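Local coordinates for periplasmic binding protein (PDB 4OVK) that probably captures a solute in the periplasm and delivers it to an ABC transporter for import, at residues M201-M204 / E208-A211. Residues are numbered along the deposited sequence; the frame is centred on the assembly and turned at random.
Sequences MITM and ENAA
Ile202 and Asn209 meet where the last turn of helix 197-204 leans on strand 208-209, the helix-to-strand corner of a beta-alpha-beta crossover. The chain leaves strand 180-184, passes through the short strand 190-192 and helix 197-204, and returns through a three-residue connection as strand 208-209, parallel to and beside 180-184 and outermost in a sheet of order 2-1-3-4, in one lobe of the solute-binding protein. The tightly packed part is the inner side. The CB of Ile202 points toward the strand; with CG1 beside the backbone N (chi1 -74°) and CG2 anti to it, the two branches spread around the amide oxygen of Asn209: CD1 of Ile202 lies 3.2 Å from OD1 of Asn209, while CG2 of Ile202 is 3.4 Å from that same oxygen. A beta-branched aliphatic residue suits this buried place, since it also reaches Val181 of the sheet and Met292 of helix 285-296. CG2 of Ile202 also lies 4.0 Å from C of Glu208. Toward Thr203 and Glu208 the contact is looser and partly open to solvent. The CB of Glu208 points away from the helix, and its OE2 makes a long, weak ion pair with Lys212; a charged residue suits this partly exposed place. Asn209 suits the junction because its amide NH2 donates a hydrogen bond to the backbone O of Gln199, one turn before Thr203 in the helix, tying strand to helix through a buried polar group. A leucine in place of Asn209 would probably leave the Gln199 carbonyl without this strand-side donor and crowd Ile202 with a methyl group. Thr203, a small hydroxyl residue on the partly exposed side of the helix, also hydrogen-bonds the Gln199 carbonyl, and its OG1 stands 3.3 Å from ND2 of Asn209.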
HETATM    1  N   MSE A 201      -9.671  -7.887   2.784  1.00 21.84           N
HETATM    2  CA  MSE A 201      -9.788  -6.756   3.729  1.00 20.42           C
HETATM    3  C   MSE A 201     -11.255  -6.466   4.012  1.00 19.03           C
HETATM    4  O   MSE A 201     -11.641  -6.206   5.157  1.00 20.17           O
HETATM    5  CB  MSE A 201      -9.027  -5.512   3.224  1.00 21.58           C
HETATM    6  CG  MSE A 201      -7.516  -5.688   3.424  1.00 27.28           C
HETATM    7 SE   MSE A 201      -6.561  -3.974   3.213  0.75 43.07          SE
HETATM    8  CE  MSE A 201      -7.046  -4.010   1.307  1.00 26.36           C
ATOM      9  N   ILE A 202     -12.093  -6.533   2.987  1.00 19.41           N
ATOM     10  CA  ILE A 202     -13.543  -6.355   3.179  1.00 19.16           C
ATOM     11  C   ILE A 202     -14.101  -7.415   4.147  1.00 20.27           C
ATOM     12  O   ILE A 202     -14.864  -7.096   5.083  1.00 20.34           O
ATOM     13  CB  ILE A 202     -14.294  -6.360   1.824  1.00 20.59           C
ATOM     14  CG1 ILE A 202     -14.052  -5.032   1.094  1.00 19.87           C
ATOM     15  CG2 ILE A 202     -15.796  -6.575   2.020  1.00 21.28           C
ATOM     16  CD1 ILE A 202     -14.502  -5.013  -0.354  1.00 22.35           C
ATOM     17  N   THR A 203     -13.693  -8.667   3.942  1.00 20.25           N
ATOM     18  CA  THR A 203     -14.164  -9.768   4.783  1.00 21.81           C
ATOM     19  C   THR A 203     -13.681  -9.583   6.223  1.00 21.51           C
ATOM     20  O   THR A 203     -14.460  -9.734   7.155  1.00 20.80           O
ATOM     21  CB  THR A 203     -13.686 -11.132   4.246  1.00 24.97           C
ATOM     22  OG1 THR A 203     -14.301 -11.388   2.976  1.00 25.87           O
ATOM     23  CG2 THR A 203     -14.043 -12.263   5.213  1.00 25.06           C
HETATM   24  N   MSE A 204     -12.403  -9.235   6.403  1.00 20.93           N
HETATM   25  CA  MSE A 204     -11.840  -9.123   7.744  1.00 21.90           C
HETATM   26  C   MSE A 204     -12.494  -7.997   8.518  1.00 20.78           C
HETATM   27  O   MSE A 204     -12.553  -8.048   9.740  1.00 26.74           O
HETATM   28  CB  MSE A 204     -10.329  -8.935   7.677  1.00 25.27           C
HETATM   29  CG  MSE A 204      -9.663  -8.859   9.053  1.00 37.31           C
HETATM   30 SE   MSE A 204      -9.806 -10.558  10.066  1.00 64.51          SE
HETATM   31  CE  MSE A 204      -8.597 -11.690   8.989  1.00 63.33           C
ATOM     32  N   GLU A 208     -19.615  -7.907   3.267  1.00 22.55           N
ATOM     33  CA  GLU A 208     -19.808  -8.925   2.246  1.00 24.10           C
ATOM     34  C   GLU A 208     -19.278  -8.338   0.954  1.00 22.57           C
ATOM     35  O   GLU A 208     -19.558  -7.189   0.633  1.00 23.28           O
ATOM     36  CB  GLU A 208     -21.285  -9.304   2.096  1.00 26.70           C
ATOM     37  CG  GLU A 208     -21.566 -10.233   0.917  1.00 32.60           C
ATOM     38  CD  GLU A 208     -23.021 -10.651   0.785  1.00 41.22           C
ATOM     39  OE1 GLU A 208     -23.847 -10.303   1.664  1.00 48.68           O
ATOM     40  OE2 GLU A 208     -23.342 -11.336  -0.219  1.00 46.35           O
ATOM     41  N   ASN A 209     -18.517  -9.130   0.209  1.00 26.26           N
ATOM     42  CA  ASN A 209     -18.036  -8.712  -1.097  1.00 25.53           C
ATOM     43  C   ASN A 209     -19.119  -8.767  -2.169  1.00 25.19           C
ATOM     44  O   ASN A 209     -19.577  -9.851  -2.544  1.00 29.63           O
ATOM     45  CB  ASN A 209     -16.869  -9.592  -1.501  1.00 27.20           C
ATOM     46  CG  ASN A 209     -15.618  -9.226  -0.762  1.00 30.22           C
ATOM     47  OD1 ASN A 209     -15.104  -8.122  -0.933  1.00 30.87           O
ATOM     48  ND2 ASN A 209     -15.131 -10.128   0.087  1.00 31.57           N
ATOM     49  N   ALA A 210     -19.510  -7.599  -2.675  1.00 24.22           N
ATOM     50  CA  ALA A 210     -20.445  -7.520  -3.803  1.00 25.85           C
ATOM     51  C   ALA A 210     -19.967  -8.352  -4.994  1.00 25.94           C
ATOM     52  O   ALA A 210     -20.776  -8.994  -5.657  1.00 28.05           O
ATOM     53  CB  ALA A 210     -20.657  -6.070  -4.232  1.00 24.98           C
ATOM     54  N   ALA A 211     -18.653  -8.338  -5.246  1.00 26.63           N
ATOM     55  CA  ALA A 211     -18.044  -9.047  -6.386  1.00 28.81           C
ATOM     56  C   ALA A 211     -17.438 -10.410  -6.003  1.00 29.24           C
ATOM     57  O   ALA A 211     -16.506 -10.892  -6.649  1.00 30.50           O
ATOM     58  CB  ALA A 211     -16.987  -8.162  -7.020  1.00 28.17           C
TER